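Local coordinates for protein nitrite transporter NirC (Salmonella enterica subsp. enterica serovar Typhimurium, PDB 4FC4) that forms a pentameric channel of the formate/nitrite transporter family that carries nitrite into and out of the cell across the cytoplasmic membrane, at residues 45-50 and 128-133; 118-123 and 208-213; 203-208 and 220-225; 63-68 and 189-194; 143-148 and 194-199. All coordinates share one frame; numbering follows the deposited sequence.

Interaction 1. Residues 45-50 and 128-133; sequences IFTLGN and GSLLPV
Thr47, near the end of helix 24-51, and Leu130, in the loop between helices 98-125 and 137-147, have the closest CA atoms of the two segments, 6.7 Å apart. The loop starts as a type I beta turn, Gly128 to Leu131, which points Leu130 at the C-terminal part of helix 24-51, a predicted membrane-spanning helix. Leu130 carries nearly all of the loop's side of the contact, and its two methyls divide the work. CD1 reaches the side chain of Thr47, 3.6 Å from its OG1, and also lies 4.0 Å from CB of Phe46. CD2 goes to the next turn, where it approaches CB of Asn50 at 3.8 Å. The side chains of Thr47 and Leu130 meet nearly at right angles, whereas Asn50 and Leu130 run past each other in opposite senses. Two polar atoms on the helix, Thr47 OG1 and Asn50 OD1, have their partners elsewhere. Thr47 places OG1 beside its own backbone N (chi1 -54°), where it bonds to the carbonyl of Ile43 one turn earlier; its contact with the leucine is van der Waals packing. Asn50 OD1 accepts from the backbone N of Ile137, tying the helix end to helix 137-147. Ala192 of a neighbouring subunit packs on Thr47. Within the helix, Phe46 O accepts from Asn50 N at 2.9 Å, and the same oxygen lies 3.5 Å from Leu130 CD2.

Interaction 2. Residues 118-123 and 208-213; sequences FVALLY and SWFGHH
Phe210 and Leu121 meet as ring face and branched methyl, a worked case of CH-pi packing against a predicted membrane helix. The phenyl ring extends from the C-terminal end of helix 198-209 toward helix 98-125 and is approached from two directions. Over one face stands CD2 of Leu121, 3.8 Å from the ring centroid and 23° off the normal. This methyl is displaced toward the rim, so its shortest distance to an atom of the ring is 3.6 Å, from Leu121 CD2 to Phe210 CZ. At the edge, close to the plane of the ring, comes CB of Ala120, 3.8 Å from Phe210 CE2. One aromatic group thus touches consecutive residues of the helix in different ways, with its face under Leu121 CD2 and its edge against Ala120. The two larger side chains cross obliquely. On the aromatic side, CG lies opposite the carbonyl carbon about CA-CB (chi1 -58°), which carries the ring outward to the facing helix. On the other side, the Leu121 bond from CA to CB runs past the partner, and it is the branched end that closes in.

Next to Phe210, Gly211 N bonds to Ser208 O. Upstream, Ala206 and Leu207 of helix 198-209 continue the packing against Ala120, and Leu159 of a neighbouring subunit lies against Val119 and Leu122. With methyl, methine and aromatic carbon as the side-chain groups that meet, the cohesion here rests on dispersion and close fit, with a modest CH-pi component and no polar directionality.

Interaction 3. Residues 203-208 and 220-225; sequences TLFALS and AGIGHN
Phe205 reaches from helix 198-209 toward helix 219-248, where Ile222 and Asn225, one helical turn apart, receive it in different ways. The contact packs together two consecutive helices of the formate/nitrite channel fold, and the loop between them folds back so that the hydroxyl of Tyr217 pairs with Phe205 O. The apolar part involves Ile222: Phe205 CA and Ile222 CA lie 6.6 Å apart. Ile222 CG2 comes within 3.5 Å of Phe205 CD2, at a slant to the ring, while CG1 lies against CG and CB of the phenylalanine. The two side chains run in opposite directions past each other.

The amide-edge contact is at the far end of the ring. Asn225 extends its CG away from its own backbone N (chi1 177°), laying the amide by the ring edge: OD1 is 3.3 Å from Phe205 CE2, and CG is 3.4 Å from Phe205 CZ. Amide and ring planes stand 76° apart, so the groups are far from stacked. Hydrogen bonds to residues outside the two segments use the other amide atom, since ND2 donates to Glu196 OE1 and to Lys145 O. An amide oxygen near the ring's edge meets its weakly positive C-H rim, probably a mildly favourable encounter, while the two bonds of ND2 limit how far the amide can rotate.

Interaction 4. Residues 63-68 and 189-194; sequences ATFGIA and AFIASG
Phe65 and Ile191, with CA atoms 7.7 Å apart, join two predicted membrane spans of the formate/nitrite channel fold, each broken into two helices: Phe65 lies where the chain passes from helix 57-63 to helix 67-75, and Ile191 in the last turn of helix 177-192. Going outward along Phe65, CB first meets Ile191 CG1, at 4.0 Å. CG then has the same isoleucine carbon beside it. CD2 makes the closest approach to the isoleucine, 3.5 Å from Ile191 CG1, with Ile191 CD1 also close. Farther out, CE2 leaves the isoleucine and touches Phe190 CZ at 3.7 Å. The ring lies between two methyls, each offset toward its rim: Ile191 CD1 stands over one face, 4.0 Å from the centroid and 21° off the normal, and Ala68 CB over the opposite one. Phe65 and Phe190 have almost perpendicular planes, at 85°, and centroids 5.8 Å apart, yet they meet obliquely. Phe190 reaches this place with chi1 at 107°, outside the staggered positions, which suggests some strain. Behind it lie Cys160, Leu163 and Val164 of helix 150-172, while Ile42 and Ile45 of helix 24-51 lie against Phe65. Helix 177-192 finishes in a Schellman motif with Gly194 at positive phi. In that last turn Ala189 O takes two bonds from one residue, from Ser193 N and, at 2.6 Å, from Ser193 OG.

Interaction 5. Residues 143-148 and 194-199; sequences LAKTTA and GYEHSV
Glu196 belongs to the extended break between helices 177-192 and 198-209, within one predicted membrane span, and from there it forms a salt bridge to Lys145 of helix 137-147. The break is bounded by the Schellman motif at Gly194 and by His197, the N-cap of helix 198-209, whose ND1 caps Ala200 N. Lys145 NZ donates to Glu196 OE2 at 2.6 Å, arriving on the syn side of that oxygen but 31° out of the carboxylate plane. The ammonium leans over both oxygens, with NZ 3.2 Å from OE1 of Glu196. OE1 also accepts from Asn225 ND2 of helix 219-248. Lower down the lysine, CG packs against this OE1, at 3.4 Å, so the lysine chain passes obliquely by the carboxylate, with both CG and NZ in contact. Bends put the charges together: the lysine turns at its last torsion (chi4 -62°), the glutamate at chi2 (-67°). Partial burial probably strengthens the attraction. In the whole fold, helix 137-147 is thereby tied to the broken span; Leu204 of helix 198-209 packs on the lysine, Val229 of helix 219-248 on Glu196, and His197 NE2 pairs with Thr81 OG1 on helix 80-93.

Interactions 3 and 5, with centres 8 Å apart, form one polar and aromatic cluster, linked by Asn225. Segment 189-194 of interaction 4 runs into segment 194-199 of interaction 5 at the shared Gly194, and Phe190 O is 2.8 Å from Tyr195 N, a probable hydrogen bond at the end of helix 177-192. Interactions 2 and 3 share Ser208, and Ala120 CB and Ala206 CB come within 3.6 Å. Interaction 1 joins interaction 2 by probable backbone bonds, Gly128 N to Tyr123 O at 2.8 Å and Leu131 O to His212 N at 2.9 Å, and touches interaction 4 through Ile45.

Interaction 1. Residues 45-50 and 128-133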
# COMPACT_ATOMS: atom_id res chain seq x y z
N ILE B 45 12.45 -9.48 -11.57
CA ILE B 45 11.14 -9.84 -12.13
C ILE B 45 11.27 -11.08 -13.00
O ILE B 45 10.36 -11.86 -13.08
CB ILE B 45 10.49 -8.68 -12.91
CG1 ILE B 45 11.36 -8.31 -14.13
CG2 ILE B 45 10.23 -7.48 -11.99
CD1 ILE B 45 10.60 -7.50 -15.17
N PHE B 46 12.42 -11.30 -13.61
CA PHE B 46 12.64 -12.59 -14.28
C PHE B 46 12.78 -13.78 -13.32
O PHE B 46 12.34 -14.85 -13.64
CB PHE B 46 13.76 -12.49 -15.29
CG PHE B 46 13.31 -11.86 -16.54
CD1 PHE B 46 13.09 -10.46 -16.58
CD2 PHE B 46 12.97 -12.65 -17.66
CE1 PHE B 46 12.60 -9.85 -17.74
CE2 PHE B 46 12.51 -12.05 -18.82
CZ PHE B 46 12.34 -10.64 -18.86
N THR B 47 13.36 -13.58 -12.14
CA THR B 47 13.36 -14.62 -11.14
C THR B 47 11.93 -14.97 -10.77
O THR B 47 11.58 -16.14 -10.65
CB THR B 47 14.16 -14.13 -9.91
OG1 THR B 47 15.46 -13.72 -10.41
CG2 THR B 47 14.36 -15.25 -8.85
N LEU B 48 11.09 -13.96 -10.58
CA LEU B 48 9.76 -14.25 -10.14
C LEU B 48 8.95 -14.90 -11.26
O LEU B 48 8.25 -15.90 -11.02
CB LEU B 48 9.10 -12.97 -9.60
CG LEU B 48 9.77 -12.35 -8.35
CD1 LEU B 48 9.09 -11.01 -8.01
CD2 LEU B 48 9.71 -13.29 -7.16
N GLY B 49 9.04 -14.33 -12.45
CA GLY B 49 8.25 -14.77 -13.60
C GLY B 49 8.63 -16.17 -13.96
O GLY B 49 7.77 -16.95 -14.34
N ASN B 50 9.91 -16.49 -13.78
CA ASN B 50 10.46 -17.81 -14.14
C ASN B 50 9.79 -18.95 -13.40
O ASN B 50 9.77 -20.04 -13.90
CB ASN B 50 12.00 -17.93 -14.03
CG ASN B 50 12.56 -19.11 -14.86
OD1 ASN B 50 12.28 -19.25 -16.06
ND2 ASN B 50 13.36 -19.95 -14.24
N GLY B 128 23.76 -17.24 -10.58
CA GLY B 128 22.33 -16.95 -10.66
C GLY B 128 21.54 -18.08 -11.38
O GLY B 128 21.97 -18.61 -12.40
N SER B 129 20.40 -18.47 -10.83
CA SER B 129 19.72 -19.66 -11.28
C SER B 129 19.03 -19.48 -12.65
O SER B 129 18.62 -20.46 -13.22
CB SER B 129 18.70 -20.06 -10.24
OG SER B 129 17.74 -18.99 -10.12
N LEU B 130 18.89 -18.25 -13.14
CA LEU B 130 18.20 -17.98 -14.39
C LEU B 130 18.99 -18.38 -15.65
O LEU B 130 18.40 -18.45 -16.74
CB LEU B 130 17.92 -16.49 -14.49
CG LEU B 130 16.83 -15.91 -13.59
CD1 LEU B 130 16.85 -14.39 -13.71
CD2 LEU B 130 15.47 -16.46 -13.97
N LEU B 131 20.31 -18.61 -15.50
CA LEU B 131 21.25 -18.75 -16.62
C LEU B 131 21.43 -20.12 -17.23
O LEU B 131 21.42 -20.19 -18.47
CB LEU B 131 22.65 -18.26 -16.24
CG LEU B 131 22.56 -16.84 -15.67
CD1 LEU B 131 23.93 -16.36 -15.20
CD2 LEU B 131 21.89 -15.88 -16.65
N PRO B 132 21.62 -21.19 -16.38
CA PRO B 132 22.09 -22.48 -16.87
C PRO B 132 21.03 -23.31 -17.61
O PRO B 132 21.39 -24.11 -18.49
CB PRO B 132 22.57 -23.20 -15.60
CG PRO B 132 21.67 -22.67 -14.53
CD PRO B 132 21.33 -21.25 -14.92
N VAL B 133 19.75 -23.14 -17.26
CA VAL B 133 18.71 -23.93 -17.96
C VAL B 133 18.22 -23.29 -19.28
O VAL B 133 17.80 -22.12 -19.27
CB VAL B 133 17.55 -24.34 -17.02
CG1 VAL B 133 16.63 -25.35 -17.70
CG2 VAL B 133 18.11 -24.93 -15.72

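Interaction 2. Residues 118-123 and 208-213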
# COMPACT_ATOMS: atom_id res chain seq x y z
N PHE B 118 27.57 -5.13 -16.60
CA PHE B 118 28.27 -5.36 -15.35
C PHE B 118 27.41 -6.04 -14.29
O PHE B 118 27.88 -7.00 -13.65
CB PHE B 118 28.90 -4.09 -14.82
CG PHE B 118 29.47 -4.20 -13.41
CD1 PHE B 118 30.72 -4.80 -13.18
CD2 PHE B 118 28.78 -3.64 -12.32
CE1 PHE B 118 31.25 -4.85 -11.89
CE2 PHE B 118 29.32 -3.67 -11.05
CZ PHE B 118 30.55 -4.29 -10.83
N VAL B 119 26.17 -5.57 -14.09
CA VAL B 119 25.30 -6.23 -13.08
C VAL B 119 25.00 -7.68 -13.58
O VAL B 119 24.84 -8.63 -12.76
CB VAL B 119 24.02 -5.41 -12.80
CG1 VAL B 119 23.10 -5.45 -14.03
CG2 VAL B 119 23.27 -5.93 -11.54
N ALA B 120 24.97 -7.89 -14.90
CA ALA B 120 24.71 -9.25 -15.42
C ALA B 120 25.89 -10.20 -15.12
O ALA B 120 25.70 -11.37 -14.70
CB ALA B 120 24.36 -9.22 -16.92
N LEU B 121 27.10 -9.67 -15.29
CA LEU B 121 28.31 -10.44 -14.95
C LEU B 121 28.32 -10.92 -13.48
O LEU B 121 28.65 -12.09 -13.21
CB LEU B 121 29.55 -9.60 -15.20
CG LEU B 121 30.21 -9.57 -16.57
CD1 LEU B 121 31.55 -8.83 -16.41
CD2 LEU B 121 30.44 -10.99 -17.11
N LEU B 122 28.03 -10.01 -12.55
CA LEU B 122 28.06 -10.32 -11.18
C LEU B 122 27.04 -11.42 -10.89
O LEU B 122 27.32 -12.34 -10.13
CB LEU B 122 27.74 -9.08 -10.31
CG LEU B 122 28.65 -7.83 -10.32
CD1 LEU B 122 27.98 -6.74 -9.47
CD2 LEU B 122 30.08 -8.08 -9.82
N TYR B 123 25.85 -11.33 -11.49
CA TYR B 123 24.78 -12.30 -11.22
C TYR B 123 25.22 -13.70 -11.70
O TYR B 123 24.95 -14.76 -11.10
CB TYR B 123 23.48 -11.78 -11.86
CG TYR B 123 22.36 -12.77 -11.77
CD1 TYR B 123 21.63 -12.92 -10.61
CD2 TYR B 123 22.04 -13.54 -12.86
CE1 TYR B 123 20.63 -13.87 -10.51
CE2 TYR B 123 21.04 -14.46 -12.80
CZ TYR B 123 20.35 -14.63 -11.60
OH TYR B 123 19.35 -15.56 -11.54
N SER B 208 20.96 -13.44 -20.83
CA SER B 208 20.83 -14.55 -21.73
C SER B 208 22.18 -14.87 -22.40
O SER B 208 22.55 -16.06 -22.56
CB SER B 208 19.73 -14.33 -22.76
OG SER B 208 19.64 -15.50 -23.56
N TRP B 209 22.94 -13.83 -22.74
CA TRP B 209 24.24 -14.04 -23.41
C TRP B 209 25.19 -14.84 -22.57
O TRP B 209 25.88 -15.74 -23.09
CB TRP B 209 24.89 -12.71 -23.83
CG TRP B 209 26.10 -12.91 -24.70
CD1 TRP B 209 27.43 -12.64 -24.38
CD2 TRP B 209 26.15 -13.45 -26.08
NE1 TRP B 209 28.28 -12.97 -25.43
CE2 TRP B 209 27.58 -13.45 -26.48
CE3 TRP B 209 25.18 -13.90 -26.99
CZ2 TRP B 209 28.00 -13.89 -27.74
CZ3 TRP B 209 25.62 -14.34 -28.26
CH2 TRP B 209 27.00 -14.33 -28.62
N PHE B 210 25.24 -14.54 -21.26
CA PHE B 210 26.16 -15.24 -20.36
C PHE B 210 25.60 -16.60 -19.94
O PHE B 210 26.22 -17.31 -19.19
CB PHE B 210 26.50 -14.41 -19.10
CG PHE B 210 27.12 -13.05 -19.38
CD1 PHE B 210 28.10 -12.89 -20.38
CD2 PHE B 210 26.73 -11.93 -18.61
CE1 PHE B 210 28.64 -11.63 -20.63
CE2 PHE B 210 27.27 -10.68 -18.85
CZ PHE B 210 28.24 -10.52 -19.86
N GLY B 211 24.42 -16.97 -20.39
CA GLY B 211 23.84 -18.21 -19.94
C GLY B 211 23.78 -19.18 -21.08
O GLY B 211 24.43 -18.96 -22.11
N HIS B 212 22.98 -20.22 -20.90
CA HIS B 212 22.86 -21.30 -21.82
C HIS B 212 21.79 -20.90 -22.82
O HIS B 212 20.67 -21.43 -22.81
CB HIS B 212 22.49 -22.53 -20.98
CG HIS B 212 22.47 -23.86 -21.74
ND1 HIS B 212 23.40 -24.21 -22.65
CD2 HIS B 212 21.57 -24.95 -21.65
CE1 HIS B 212 23.11 -25.44 -23.12
NE2 HIS B 212 21.99 -25.88 -22.51
N HIS B 213 22.09 -19.94 -23.69
CA HIS B 213 21.13 -19.52 -24.73
C HIS B 213 21.20 -20.42 -25.96
O HIS B 213 22.19 -21.12 -26.15
CB HIS B 213 21.40 -18.08 -25.14
CG HIS B 213 22.81 -17.86 -25.64
ND1 HIS B 213 23.16 -18.07 -26.93
CD2 HIS B 213 23.98 -17.48 -24.97
CE1 HIS B 213 24.49 -17.83 -27.09
NE2 HIS B 213 24.99 -17.48 -25.90

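Interaction 3. Residues 203-208 and 220-225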
# COMPACT_ATOMS: atom_id res chain seq x y z
N THR B 203 20.30 -5.40 -19.90
CA THR B 203 20.57 -6.39 -18.87
C THR B 203 20.02 -7.77 -19.31
O THR B 203 20.66 -8.81 -19.18
CB THR B 203 20.02 -5.99 -17.46
OG1 THR B 203 20.77 -4.89 -16.92
CG2 THR B 203 20.19 -7.15 -16.48
N LEU B 204 18.80 -7.78 -19.85
CA LEU B 204 18.21 -9.06 -20.22
C LEU B 204 19.12 -9.71 -21.25
O LEU B 204 19.42 -10.92 -21.15
CB LEU B 204 16.82 -8.87 -20.80
CG LEU B 204 16.22 -10.21 -21.17
CD1 LEU B 204 15.97 -11.09 -19.93
CD2 LEU B 204 14.98 -9.89 -21.96
N PHE B 205 19.56 -8.92 -22.23
CA PHE B 205 20.37 -9.46 -23.29
C PHE B 205 21.67 -10.02 -22.78
O PHE B 205 22.15 -11.02 -23.31
CB PHE B 205 20.57 -8.48 -24.43
CG PHE B 205 19.30 -8.20 -25.22
CD1 PHE B 205 18.40 -9.20 -25.50
CD2 PHE B 205 19.00 -6.91 -25.65
CE1 PHE B 205 17.23 -8.93 -26.21
CE2 PHE B 205 17.83 -6.64 -26.37
CZ PHE B 205 16.95 -7.65 -26.64
N ALA B 206 22.21 -9.42 -21.70
CA ALA B 206 23.54 -9.80 -21.23
C ALA B 206 23.38 -11.12 -20.42
O ALA B 206 24.17 -12.09 -20.58
CB ALA B 206 24.19 -8.66 -20.44
N LEU B 207 22.33 -11.16 -19.61
CA LEU B 207 21.96 -12.35 -18.86
C LEU B 207 21.74 -13.58 -19.76
O LEU B 207 22.27 -14.66 -19.49
CB LEU B 207 20.66 -12.07 -18.11
CG LEU B 207 20.73 -11.16 -16.89
CD1 LEU B 207 19.32 -10.98 -16.38
CD2 LEU B 207 21.68 -11.73 -15.81
N SER B 208 20.96 -13.44 -20.83
CA SER B 208 20.83 -14.55 -21.73
C SER B 208 22.18 -14.87 -22.40
O SER B 208 22.55 -16.06 -22.56
CB SER B 208 19.73 -14.33 -22.76
OG SER B 208 19.64 -15.50 -23.56
N ALA B 220 24.05 -9.88 -33.43
CA ALA B 220 23.24 -9.20 -34.45
C ALA B 220 21.74 -9.09 -34.00
O ALA B 220 21.15 -8.01 -34.09
CB ALA B 220 23.41 -9.87 -35.80
N GLY B 221 21.17 -10.17 -33.48
CA GLY B 221 19.84 -10.09 -32.86
C GLY B 221 19.74 -9.06 -31.75
O GLY B 221 18.76 -8.26 -31.69
N ILE B 222 20.73 -9.05 -30.85
CA ILE B 222 20.73 -8.08 -29.75
C ILE B 222 20.82 -6.64 -30.28
O ILE B 222 20.03 -5.79 -29.90
CB ILE B 222 21.81 -8.36 -28.70
CG1 ILE B 222 21.52 -9.68 -27.98
CG2 ILE B 222 21.85 -7.22 -27.67
CD1 ILE B 222 22.68 -10.25 -27.19
N GLY B 223 21.72 -6.39 -31.22
CA GLY B 223 21.88 -5.06 -31.79
C GLY B 223 20.65 -4.59 -32.53
O GLY B 223 20.28 -3.42 -32.45
N HIS B 224 20.02 -5.51 -33.25
CA HIS B 224 18.73 -5.28 -33.91
C HIS B 224 17.67 -4.74 -32.97
O HIS B 224 17.07 -3.70 -33.25
CB HIS B 224 18.23 -6.55 -34.61
CG HIS B 224 16.86 -6.39 -35.23
ND1 HIS B 224 16.67 -5.74 -36.38
CD2 HIS B 224 15.62 -6.78 -34.80
CE1 HIS B 224 15.37 -5.74 -36.69
NE2 HIS B 224 14.73 -6.36 -35.73
N ASN B 225 17.40 -5.43 -31.86
CA ASN B 225 16.43 -4.92 -30.83
C ASN B 225 16.84 -3.56 -30.23
O ASN B 225 16.05 -2.63 -30.27
CB ASN B 225 16.23 -5.91 -29.70
CG ASN B 225 15.30 -5.38 -28.59
OD1 ASN B 225 15.70 -4.55 -27.77
ND2 ASN B 225 14.05 -5.88 -28.56

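Interaction 4. Residues 63-68 and 189-194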
# COMPACT_ATOMS: atom_id res chain seq x y z
N ALA B 63 4.05 -5.72 -11.49
CA ALA B 63 3.88 -5.19 -10.15
C ALA B 63 5.21 -5.11 -9.35
O ALA B 63 5.28 -4.44 -8.33
CB ALA B 63 2.82 -6.01 -9.39
N THR B 64 6.25 -5.80 -9.80
CA THR B 64 7.47 -5.89 -9.00
C THR B 64 8.63 -5.22 -9.70
O THR B 64 9.73 -5.19 -9.16
CB THR B 64 7.86 -7.34 -8.60
OG1 THR B 64 8.00 -8.15 -9.79
CG2 THR B 64 6.79 -7.97 -7.66
N PHE B 65 8.40 -4.65 -10.88
CA PHE B 65 9.49 -4.00 -11.60
C PHE B 65 9.76 -2.59 -11.09
O PHE B 65 10.83 -2.01 -11.36
CB PHE B 65 9.22 -4.00 -13.09
CG PHE B 65 10.42 -3.55 -13.91
CD1 PHE B 65 11.63 -4.22 -13.82
CD2 PHE B 65 10.33 -2.41 -14.79
CE1 PHE B 65 12.74 -3.81 -14.60
CE2 PHE B 65 11.42 -2.01 -15.54
CZ PHE B 65 12.63 -2.72 -15.46
N GLY B 66 8.80 -2.04 -10.30
CA GLY B 66 8.93 -0.67 -9.74
C GLY B 66 10.31 -0.26 -9.16
O GLY B 66 10.73 0.90 -9.26
N ILE B 67 10.98 -1.19 -8.49
CA ILE B 67 12.28 -0.90 -7.89
C ILE B 67 13.23 -0.28 -8.93
O ILE B 67 14.05 0.59 -8.59
CB ILE B 67 12.86 -2.16 -7.21
CG1 ILE B 67 14.28 -1.89 -6.67
CG2 ILE B 67 12.84 -3.32 -8.19
CD1 ILE B 67 14.75 -2.85 -5.63
N ALA B 68 13.10 -0.68 -10.19
CA ALA B 68 14.11 -0.30 -11.21
C ALA B 68 14.22 1.22 -11.32
O ALA B 68 15.30 1.78 -11.19
CB ALA B 68 13.80 -0.91 -12.61
N ALA B 189 2.56 -0.72 -15.94
CA ALA B 189 1.88 -0.53 -17.19
C ALA B 189 2.82 -0.89 -18.37
O ALA B 189 2.38 -1.59 -19.28
CB ALA B 189 1.38 0.93 -17.33
N PHE B 190 4.07 -0.44 -18.38
CA PHE B 190 4.87 -0.74 -19.56
C PHE B 190 5.26 -2.21 -19.65
O PHE B 190 5.18 -2.80 -20.73
CB PHE B 190 6.02 0.25 -19.76
CG PHE B 190 7.39 -0.29 -19.45
CD1 PHE B 190 7.99 -1.30 -20.26
CD2 PHE B 190 8.14 0.23 -18.39
CE1 PHE B 190 9.25 -1.80 -19.94
CE2 PHE B 190 9.40 -0.25 -18.12
CZ PHE B 190 9.95 -1.28 -18.87
N ILE B 191 5.65 -2.82 -18.52
CA ILE B 191 6.08 -4.23 -18.54
C ILE B 191 4.85 -5.09 -18.86
O ILE B 191 4.87 -5.89 -19.80
CB ILE B 191 6.68 -4.67 -17.16
CG1 ILE B 191 8.02 -3.98 -16.87
CG2 ILE B 191 6.82 -6.20 -17.08
CD1 ILE B 191 9.20 -4.68 -17.54
N ALA B 192 3.78 -4.94 -18.08
CA ALA B 192 2.59 -5.76 -18.28
C ALA B 192 1.95 -5.59 -19.66
O ALA B 192 1.37 -6.52 -20.17
CB ALA B 192 1.55 -5.57 -17.15
N SER B 193 2.06 -4.43 -20.29
CA SER B 193 1.43 -4.25 -21.60
C SER B 193 2.28 -4.87 -22.73
O SER B 193 1.83 -4.88 -23.85
CB SER B 193 1.21 -2.76 -21.90
OG SER B 193 0.38 -2.11 -20.93
N GLY B 194 3.50 -5.32 -22.46
CA GLY B 194 4.42 -5.77 -23.54
C GLY B 194 5.41 -4.71 -24.07
O GLY B 194 6.06 -4.95 -25.07

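Interaction 5. Residues 143-148 and 194-199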
# COMPACT_ATOMS: atom_id res chain seq x y z
N LEU B 143 15.26 -14.00 -26.83
CA LEU B 143 15.23 -14.44 -28.24
C LEU B 143 14.01 -13.82 -28.95
O LEU B 143 14.16 -13.23 -30.00
CB LEU B 143 15.29 -15.98 -28.35
CG LEU B 143 15.00 -16.61 -29.73
CD1 LEU B 143 16.11 -16.34 -30.74
CD2 LEU B 143 14.71 -18.12 -29.64
N ALA B 144 12.83 -13.88 -28.32
CA ALA B 144 11.63 -13.29 -28.93
C ALA B 144 11.85 -11.78 -29.17
O ALA B 144 11.42 -11.23 -30.20
CB ALA B 144 10.33 -13.60 -28.14
N LYS B 145 12.56 -11.12 -28.25
CA LYS B 145 12.79 -9.68 -28.40
C LYS B 145 13.72 -9.42 -29.58
O LYS B 145 13.59 -8.39 -30.23
CB LYS B 145 13.35 -9.04 -27.15
CG LYS B 145 12.33 -8.79 -26.04
CD LYS B 145 13.07 -8.59 -24.73
CE LYS B 145 12.17 -8.19 -23.58
NZ LYS B 145 11.53 -6.90 -23.86
N THR B 146 14.63 -10.37 -29.86
CA THR B 146 15.65 -10.12 -30.87
C THR B 146 15.21 -10.37 -32.30
O THR B 146 15.79 -9.81 -33.23
CB THR B 146 16.94 -10.96 -30.65
OG1 THR B 146 16.64 -12.36 -30.82
CG2 THR B 146 17.54 -10.68 -29.27
N THR B 147 14.26 -11.29 -32.48
CA THR B 147 13.78 -11.63 -33.84
C THR B 147 12.51 -10.86 -34.24
O THR B 147 12.07 -11.02 -35.36
CB THR B 147 13.49 -13.13 -34.01
OG1 THR B 147 12.42 -13.47 -33.13
CG2 THR B 147 14.72 -13.97 -33.65
N ALA B 148 11.93 -10.09 -33.31
CA ALA B 148 10.77 -9.23 -33.55
C ALA B 148 10.97 -8.17 -34.69
O ALA B 148 12.06 -7.65 -34.85
CB ALA B 148 10.34 -8.57 -32.22
N GLY B 194 3.50 -5.32 -22.46
CA GLY B 194 4.42 -5.77 -23.54
C GLY B 194 5.41 -4.71 -24.07
O GLY B 194 6.06 -4.95 -25.07
N TYR B 195 5.56 -3.53 -23.44
CA TYR B 195 6.40 -2.51 -24.12
C TYR B 195 7.95 -2.70 -23.92
O TYR B 195 8.39 -3.44 -23.07
CB TYR B 195 5.95 -1.09 -23.78
CG TYR B 195 4.48 -0.81 -23.97
CD1 TYR B 195 3.76 -1.36 -25.03
CD2 TYR B 195 3.80 0.02 -23.05
CE1 TYR B 195 2.40 -1.09 -25.20
CE2 TYR B 195 2.45 0.29 -23.20
CZ TYR B 195 1.76 -0.25 -24.27
OH TYR B 195 0.42 0.04 -24.37
N GLU B 196 8.78 -2.04 -24.71
CA GLU B 196 10.23 -2.34 -24.76
C GLU B 196 11.07 -1.21 -24.16
O GLU B 196 10.97 -0.05 -24.62
CB GLU B 196 10.69 -2.53 -26.25
CG GLU B 196 10.24 -3.81 -26.97
CD GLU B 196 10.85 -5.10 -26.42
OE1 GLU B 196 12.04 -5.45 -26.65
OE2 GLU B 196 10.10 -5.76 -25.71
N HIS B 197 11.89 -1.52 -23.15
CA HIS B 197 12.77 -0.51 -22.54
C HIS B 197 14.18 -0.80 -22.97
O HIS B 197 14.67 -1.89 -22.73
CB HIS B 197 12.61 -0.48 -20.99
CG HIS B 197 13.32 0.69 -20.34
ND1 HIS B 197 14.37 0.52 -19.55
CD2 HIS B 197 13.10 2.09 -20.44
CE1 HIS B 197 14.85 1.76 -19.15
NE2 HIS B 197 14.04 2.71 -19.69
N SER B 198 14.81 0.12 -23.70
CA SER B 198 16.18 -0.08 -24.28
C SER B 198 17.24 -0.49 -23.21
O SER B 198 17.86 -1.55 -23.32
CB SER B 198 16.63 1.16 -25.05
OG SER B 198 16.83 2.28 -24.16
N VAL B 199 17.41 0.33 -22.18
CA VAL B 199 18.36 0.02 -21.08
C VAL B 199 17.98 -1.26 -20.33
O VAL B 199 18.82 -2.11 -20.01
CB VAL B 199 18.53 1.24 -20.13
CG1 VAL B 199 19.46 0.94 -18.99
CG2 VAL B 199 19.04 2.45 -20.91